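Local coordinates for protein BspA (BspA_V) (Streptococcus agalactiae serotype III, PDB 5DZ8) that forms the variable domain of a cell wall-anchored surface adhesin of the antigen I/II family and probably helps the bacterium attach to its targets, at residues A[93-103]-A[145-156]. Sequence-based numbering, arbitrary orientation.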
ATOM      1  N   ASN A  93      -2.763   0.153  13.699  1.00 90.81           N
ATOM      2  CA  ASN A  93      -2.969  -0.790  12.587  1.00 85.90           C
ATOM      3  C   ASN A  93      -2.343  -0.376  11.219  1.00 79.89           C
ATOM      4  O   ASN A  93      -2.476  -1.095  10.214  1.00 68.50           O
ATOM      5  CB  ASN A  93      -4.473  -0.996  12.414  1.00 90.26           C
ATOM      6  CG  ASN A  93      -4.812  -2.068  11.390  1.00 99.15           C
ATOM      7  OD1 ASN A  93      -4.046  -3.019  11.162  1.00 93.75           O
ATOM      8  ND2 ASN A  93      -5.965  -1.909  10.754  1.00102.32           N
ATOM      9  N   GLN A  94      -1.698   0.788  11.171  1.00 69.97           N
ATOM     10  CA  GLN A  94      -1.061   1.260   9.957  1.00 67.38           C
ATOM     11  C   GLN A  94       0.449   0.977  10.020  1.00 64.99           C
ATOM     12  O   GLN A  94       1.055   0.935  11.093  1.00 66.05           O
ATOM     13  CB  GLN A  94      -1.365   2.742   9.683  1.00 74.08           C
ATOM     14  CG  GLN A  94      -2.764   3.059   9.103  1.00 80.79           C
ATOM     15  CD  GLN A  94      -2.750   4.192   8.045  1.00 83.26           C
ATOM     16  OE1 GLN A  94      -3.053   3.992   6.852  1.00 74.50           O
ATOM     17  NE2 GLN A  94      -2.361   5.381   8.481  1.00 84.08           N
ATOM     18  N   ASN A  95       1.025   0.732   8.848  1.00 55.72           N
ATOM     19  CA  ASN A  95       2.429   0.477   8.692  1.00 53.13           C
ATOM     20  C   ASN A  95       3.011   1.423   7.693  1.00 48.19           C
ATOM     21  O   ASN A  95       2.287   2.015   6.923  1.00 46.27           O
ATOM     22  CB  ASN A  95       2.676  -0.945   8.261  1.00 53.94           C
ATOM     23  CG  ASN A  95       2.518  -1.889   9.412  1.00 63.38           C
ATOM     24  OD1 ASN A  95       3.108  -1.689  10.496  1.00 56.98           O
ATOM     25  ND2 ASN A  95       1.687  -2.902   9.216  1.00 67.15           N
ATOM     26  N   ILE A  96       4.327   1.575   7.760  1.00 43.08           N
ATOM     27  CA  ILE A  96       5.056   2.491   6.921  1.00 41.28           C
ATOM     28  C   ILE A  96       5.865   1.684   5.941  1.00 38.66           C
ATOM     29  O   ILE A  96       6.397   0.644   6.278  1.00 40.26           O
ATOM     30  CB  ILE A  96       5.966   3.361   7.778  1.00 45.29           C
ATOM     31  CG1 ILE A  96       5.115   4.102   8.811  1.00 50.73           C
ATOM     32  CG2 ILE A  96       6.731   4.358   6.912  1.00 46.09           C
ATOM     33  CD1 ILE A  96       5.854   4.458  10.084  1.00 58.73           C
ATOM     34  N   VAL A  97       5.926   2.150   4.716  1.00 40.10           N
ATOM     35  CA  VAL A  97       6.827   1.582   3.735  1.00 40.23           C
ATOM     36  C   VAL A  97       7.667   2.705   3.130  1.00 38.20           C
ATOM     37  O   VAL A  97       7.130   3.663   2.623  1.00 41.89           O
ATOM     38  CB  VAL A  97       6.078   0.836   2.619  1.00 43.34           C
ATOM     39  CG1 VAL A  97       7.087   0.144   1.698  1.00 44.62           C
ATOM     40  CG2 VAL A  97       5.137  -0.200   3.221  1.00 47.12           C
ATOM     41  N   PHE A  98       8.976   2.555   3.177  1.00 37.96           N
ATOM     42  CA  PHE A  98       9.885   3.479   2.570  1.00 36.55           C
ATOM     43  C   PHE A  98      10.562   2.768   1.419  1.00 35.29           C
ATOM     44  O   PHE A  98      11.053   1.635   1.589  1.00 32.97           O
ATOM     45  CB  PHE A  98      10.921   3.979   3.589  1.00 37.87           C
ATOM     46  CG  PHE A  98      11.804   5.072   3.040  1.00 36.84           C
ATOM     47  CD1 PHE A  98      11.397   6.398   3.077  1.00 38.83           C
ATOM     48  CD2 PHE A  98      12.996   4.769   2.450  1.00 35.73           C
ATOM     49  CE1 PHE A  98      12.194   7.407   2.557  1.00 40.90           C
ATOM     50  CE2 PHE A  98      13.795   5.757   1.916  1.00 39.91           C
ATOM     51  CZ  PHE A  98      13.389   7.087   1.956  1.00 39.77           C
ATOM     52  N   ARG A  99      10.572   3.420   0.249  1.00 32.63           N
ATOM     53  CA  ARG A  99      11.235   2.873  -0.921  1.00 35.02           C
ATOM     54  C   ARG A  99      12.076   3.921  -1.620  1.00 34.22           C
ATOM     55  O   ARG A  99      11.718   5.070  -1.679  1.00 34.24           O
ATOM     56  CB  ARG A  99      10.300   2.334  -1.990  1.00 37.31           C
ATOM     57  CG  ARG A  99       9.324   1.259  -1.591  1.00 41.30           C
ATOM     58  CD  ARG A  99       8.696   0.627  -2.855  1.00 40.96           C
ATOM     59  NE  ARG A  99       7.523  -0.156  -2.469  1.00 42.11           N
ATOM     60  CZ  ARG A  99       6.346   0.350  -2.106  1.00 44.66           C
ATOM     61  NH1 ARG A  99       6.123   1.654  -2.099  1.00 49.71           N
ATOM     62  NH2 ARG A  99       5.369  -0.453  -1.724  1.00 49.06           N
ATOM     63  N   VAL A 100      13.151   3.456  -2.218  1.00 31.89           N
ATOM     64  CA  VAL A 100      13.936   4.235  -3.145  1.00 34.37           C
ATOM     65  C   VAL A 100      13.923   3.486  -4.451  1.00 33.01           C
ATOM     66  O   VAL A 100      14.037   2.260  -4.498  1.00 31.97           O
ATOM     67  CB  VAL A 100      15.404   4.391  -2.651  1.00 33.05           C
ATOM     68  CG1 VAL A 100      16.217   5.191  -3.606  1.00 33.73           C
ATOM     69  CG2 VAL A 100      15.421   5.001  -1.271  1.00 33.94           C
ATOM     70  N   LEU A 101      13.754   4.236  -5.522  1.00 36.13           N
ATOM     71  CA  LEU A 101      13.749   3.657  -6.851  1.00 37.22           C
ATOM     72  C   LEU A 101      14.589   4.490  -7.764  1.00 36.54           C
ATOM     73  O   LEU A 101      14.822   5.660  -7.504  1.00 35.50           O
ATOM     74  CB  LEU A 101      12.321   3.579  -7.426  1.00 40.07           C
ATOM     75  CG  LEU A 101      11.183   3.075  -6.556  1.00 43.44           C
ATOM     76  CD1 LEU A 101      10.641   4.201  -5.707  1.00 50.40           C
ATOM     77  CD2 LEU A 101      10.042   2.548  -7.402  1.00 49.68           C
ATOM     78  N   THR A 102      14.962   3.902  -8.889  1.00 39.42           N
ATOM     79  CA  THR A 102      15.709   4.614  -9.900  1.00 43.38           C
ATOM     80  C   THR A 102      14.797   5.633 -10.577  1.00 42.10           C
ATOM     81  O   THR A 102      13.580   5.590 -10.415  1.00 35.86           O
ATOM     82  CB  THR A 102      16.204   3.661 -10.986  1.00 42.64           C
ATOM     83  OG1 THR A 102      15.058   3.011 -11.549  1.00 45.36           O
ATOM     84  CG2 THR A 102      17.171   2.646 -10.409  1.00 38.96           C
ATOM     85  N   LYS A 103      15.389   6.556 -11.313  1.00 40.74           N
ATOM     86  CA  LYS A 103      14.583   7.378 -12.240  1.00 50.98           C
ATOM     87  C   LYS A 103      13.583   6.628 -13.086  1.00 48.49           C
ATOM     88  O   LYS A 103      12.573   7.195 -13.466  1.00 47.93           O
ATOM     89  CB  LYS A 103      15.419   7.979 -13.312  1.00 48.26           C
ATOM     90  CG  LYS A 103      16.308   9.074 -12.916  1.00 49.89           C
ATOM     91  CD  LYS A 103      17.216   9.291 -14.119  1.00 56.33           C
ATOM     92  CE  LYS A 103      18.243   8.182 -14.228  1.00 54.76           C
ATOM     93  NZ  LYS A 103      18.876   8.165 -15.556  1.00 57.89           N
ATOM     94  N   GLU A 145      15.637  14.839 -12.098  1.00 33.52           N
ATOM     95  CA  GLU A 145      15.380  13.627 -11.290  1.00 34.38           C
ATOM     96  C   GLU A 145      16.563  12.689 -11.305  1.00 34.65           C
ATOM     97  O   GLU A 145      17.089  12.348 -12.367  1.00 34.44           O
ATOM     98  CB  GLU A 145      14.193  12.884 -11.838  1.00 37.72           C
ATOM     99  CG  GLU A 145      13.772  11.657 -11.060  1.00 43.19           C
ATOM    100  CD  GLU A 145      12.514  11.041 -11.645  1.00 49.76           C
ATOM    101  OE1 GLU A 145      12.456  10.865 -12.892  1.00 59.43           O
ATOM    102  OE2 GLU A 145      11.583  10.739 -10.870  1.00 51.45           O
ATOM    103  N   VAL A 146      17.018  12.293 -10.126  1.00 32.86           N
ATOM    104  CA  VAL A 146      18.123  11.312 -10.049  1.00 32.10           C
ATOM    105  C   VAL A 146      17.698  10.037  -9.353  1.00 30.58           C
ATOM    106  O   VAL A 146      18.362   9.027  -9.518  1.00 31.77           O
ATOM    107  CB  VAL A 146      19.421  11.926  -9.440  1.00 29.77           C
ATOM    108  CG1 VAL A 146      19.903  13.082 -10.325  1.00 30.61           C
ATOM    109  CG2 VAL A 146      19.160  12.498  -8.045  1.00 30.35           C
ATOM    110  N   PHE A 147      16.639  10.085  -8.542  1.00 30.45           N
ATOM    111  CA  PHE A 147      15.990   8.868  -8.058  1.00 29.78           C
ATOM    112  C   PHE A 147      14.630   9.190  -7.552  1.00 31.83           C
ATOM    113  O   PHE A 147      14.266  10.354  -7.532  1.00 31.53           O
ATOM    114  CB  PHE A 147      16.842   8.128  -7.002  1.00 30.73           C
ATOM    115  CG  PHE A 147      17.195   8.941  -5.765  1.00 30.26           C
ATOM    116  CD1 PHE A 147      16.349   9.002  -4.698  1.00 31.44           C
ATOM    117  CD2 PHE A 147      18.407   9.559  -5.653  1.00 29.57           C
ATOM    118  CE1 PHE A 147      16.694   9.694  -3.563  1.00 30.31           C
ATOM    119  CE2 PHE A 147      18.767  10.277  -4.538  1.00 26.29           C
ATOM    120  CZ  PHE A 147      17.897  10.376  -3.501  1.00 27.54           C
ATOM    121  N   LYS A 148      13.847   8.165  -7.185  1.00 35.96           N
ATOM    122  CA  LYS A 148      12.499   8.395  -6.661  1.00 36.32           C
ATOM    123  C   LYS A 148      12.427   7.885  -5.285  1.00 32.37           C
ATOM    124  O   LYS A 148      13.194   7.031  -4.954  1.00 29.49           O
ATOM    125  CB  LYS A 148      11.434   7.674  -7.471  1.00 41.63           C
ATOM    126  CG  LYS A 148      11.290   8.146  -8.890  1.00 44.25           C
ATOM    127  CD  LYS A 148      10.038   7.549  -9.512  1.00 47.56           C
ATOM    128  CE  LYS A 148      10.112   7.502 -11.020  1.00 48.91           C
ATOM    129  NZ  LYS A 148       9.898   8.843 -11.586  1.00 50.85           N
ATOM    130  N   ILE A 149      11.446   8.386  -4.532  1.00 34.24           N
ATOM    131  CA  ILE A 149      11.205   8.030  -3.136  1.00 35.54           C
ATOM    132  C   ILE A 149       9.726   7.803  -2.866  1.00 37.04           C
ATOM    133  O   ILE A 149       8.891   8.585  -3.342  1.00 37.77           O
ATOM    134  CB  ILE A 149      11.631   9.143  -2.175  1.00 38.51           C
ATOM    135  CG1 ILE A 149      13.125   9.421  -2.291  1.00 47.08           C
ATOM    136  CG2 ILE A 149      11.391   8.724  -0.732  1.00 42.26           C
ATOM    137  CD1 ILE A 149      13.494  10.838  -1.869  1.00 49.24           C
ATOM    138  N   HIS A 150       9.420   6.742  -2.110  1.00 36.63           N
ATOM    139  CA  HIS A 150       8.067   6.440  -1.634  1.00 39.04           C
ATOM    140  C   HIS A 150       8.083   6.389  -0.109  1.00 38.01           C
ATOM    141  O   HIS A 150       8.882   5.714   0.510  1.00 38.01           O
ATOM    142  CB  HIS A 150       7.492   5.110  -2.166  1.00 40.59           C
ATOM    143  CG  HIS A 150       7.376   5.025  -3.654  1.00 44.75           C
ATOM    144  ND1 HIS A 150       7.151   3.832  -4.318  1.00 44.65           N
ATOM    145  CD2 HIS A 150       7.474   5.973  -4.619  1.00 48.39           C
ATOM    146  CE1 HIS A 150       7.113   4.053  -5.623  1.00 45.73           C
ATOM    147  NE2 HIS A 150       7.293   5.345  -5.832  1.00 49.05           N
ATOM    148  N   ASP A 151       7.185   7.117   0.507  1.00 43.91           N
ATOM    149  CA  ASP A 151       7.084   7.079   1.938  1.00 51.54           C
ATOM    150  C   ASP A 151       5.610   7.008   2.266  1.00 53.10           C
ATOM    151  O   ASP A 151       4.941   8.041   2.367  1.00 53.71           O
ATOM    152  CB  ASP A 151       7.742   8.316   2.519  1.00 56.97           C
ATOM    153  CG  ASP A 151       7.754   8.309   4.023  1.00 62.55           C
ATOM    154  OD1 ASP A 151       8.039   7.224   4.651  1.00 70.79           O
ATOM    155  OD2 ASP A 151       7.498   9.415   4.557  1.00 64.91           O
ATOM    156  N   ASP A 152       5.129   5.773   2.416  1.00 46.98           N
ATOM    157  CA  ASP A 152       3.718   5.457   2.376  1.00 46.18           C
ATOM    158  C   ASP A 152       3.220   4.936   3.724  1.00 47.15           C
ATOM    159  O   ASP A 152       3.960   4.261   4.458  1.00 45.77           O
ATOM    160  CB  ASP A 152       3.508   4.433   1.249  1.00 44.23           C
ATOM    161  CG  ASP A 152       3.795   5.041  -0.132  1.00 47.15           C
ATOM    162  OD1 ASP A 152       4.013   6.281  -0.192  1.00 44.61           O
ATOM    163  OD2 ASP A 152       3.821   4.317  -1.163  1.00 43.18           O
ATOM    164  N   TRP A 153       1.980   5.288   4.045  1.00 43.05           N
ATOM    165  CA  TRP A 153       1.204   4.672   5.144  1.00 48.05           C
ATOM    166  C   TRP A 153       0.300   3.559   4.578  1.00 45.82           C
ATOM    167  O   TRP A 153      -0.477   3.809   3.664  1.00 51.88           O
ATOM    168  CB  TRP A 153       0.332   5.719   5.880  1.00 48.66           C
ATOM    169  CG  TRP A 153       1.052   6.497   6.943  1.00 57.26           C
ATOM    170  CD1 TRP A 153       1.458   7.808   6.877  1.00 62.31           C
ATOM    171  CD2 TRP A 153       1.488   6.010   8.234  1.00 56.20           C
ATOM    172  NE1 TRP A 153       2.110   8.157   8.046  1.00 58.16           N
ATOM    173  CE2 TRP A 153       2.132   7.074   8.890  1.00 55.76           C
ATOM    174  CE3 TRP A 153       1.397   4.780   8.883  1.00 62.35           C
ATOM    175  CZ2 TRP A 153       2.653   6.952  10.166  1.00 56.95           C
ATOM    176  CZ3 TRP A 153       1.927   4.652  10.155  1.00 62.85           C
ATOM    177  CH2 TRP A 153       2.548   5.734  10.781  1.00 63.48           C
ATOM    178  N   VAL A 154       0.410   2.348   5.106  1.00 43.12           N
ATOM    179  CA  VAL A 154      -0.384   1.200   4.654  1.00 46.40           C
ATOM    180  C   VAL A 154      -1.317   0.729   5.755  1.00 46.47           C
ATOM    181  O   VAL A 154      -0.883   0.469   6.853  1.00 47.33           O
ATOM    182  CB  VAL A 154       0.531   0.045   4.245  1.00 51.19           C
ATOM    183  CG1 VAL A 154      -0.285  -1.162   3.794  1.00 51.80           C
ATOM    184  CG2 VAL A 154       1.453   0.528   3.130  1.00 55.64           C
ATOM    185  N   HIS A 155      -2.601   0.631   5.449  1.00 49.28           N
ATOM    186  CA  HIS A 155      -3.632   0.095   6.357  1.00 54.71           C
ATOM    187  C   HIS A 155      -4.263  -1.153   5.705  1.00 55.11           C
ATOM    188  O   HIS A 155      -5.067  -1.037   4.774  1.00 51.95           O
ATOM    189  CB  HIS A 155      -4.699   1.144   6.573  1.00 55.33           C
ATOM    190  CG  HIS A 155      -5.760   0.754   7.548  1.00 68.28           C
ATOM    191  ND1 HIS A 155      -6.049   1.515   8.660  1.00 77.09           N
ATOM    192  CD2 HIS A 155      -6.628  -0.281   7.565  1.00 71.65           C
ATOM    193  CE1 HIS A 155      -7.044   0.960   9.327  1.00 73.61           C
ATOM    194  NE2 HIS A 155      -7.406  -0.134   8.687  1.00 73.72           N
ATOM    195  N   ASP A 156      -3.902  -2.319   6.233  1.00 59.79           N
ATOM    196  CA  ASP A 156      -4.230  -3.611   5.676  1.00 57.92           C
ATOM    197  C   ASP A 156      -5.221  -4.314   6.593  1.00 65.84           C
ATOM    198  O   ASP A 156      -4.796  -4.866   7.614  1.00 70.06           O
ATOM    199  CB  ASP A 156      -2.978  -4.464   5.572  1.00 54.13           C
ATOM    200  CG  ASP A 156      -2.115  -4.139   4.335  1.00 69.41           C
ATOM    201  OD1 ASP A 156      -2.555  -3.429   3.397  1.00 74.72           O
ATOM    202  OD2 ASP A 156      -0.951  -4.605   4.300  1.00 77.67           O
TER
HETATM  203  O   HOH W   1      18.275   6.687 -10.952  1.00 36.65           O
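With CG set beside the backbone N (chi1 -60°), the His150 ring lies flat against Leu101, whose CD1 stands 3.5 Å from the ring centroid, over the face; chi2 of Leu101 (84°) turns that methyl toward the ring. At the ring's edge, Arg99 NH1 makes a weak, bent hydrogen bond to His150 ND1 (3.3 Å). The Arg99 chain, extended from CG to NE, also brings NH1 within 3.6 Å of Asp152 OD2, a long salt bridge at the guanidinium edge; Val97 CG1 covers one guanidinium face, and NE forms a salt bridge with Glu110 of strand 107-113. Four antiparallel hydrogen-bonded pairs, from Asn95–Val154 to Leu101–Lys148, join the strands; Val154 N to Asn95 O is 2.6 Å. Strand 94-101, bonded on its other edge to strand 107-113, is the middle of a sheet with three strands in this chain, packed on the larger antiparallel sheet in a beta-sandwich-like arrangement. On the face turned to that sheet, Ile96 CG1 sits 3.6 Å from the centroid of the Trp153 six-membered ring, a CH-pi contact, and the Phe98 ring, stacked on Tyr81, meets Ile149 CG2 through CE1 at 3.6 Å. Strand 145-155 pairs along its other edge with a strand of the second subunit, whose His158 stacks on His150 and hydrogen-bonds Asp152 OD2.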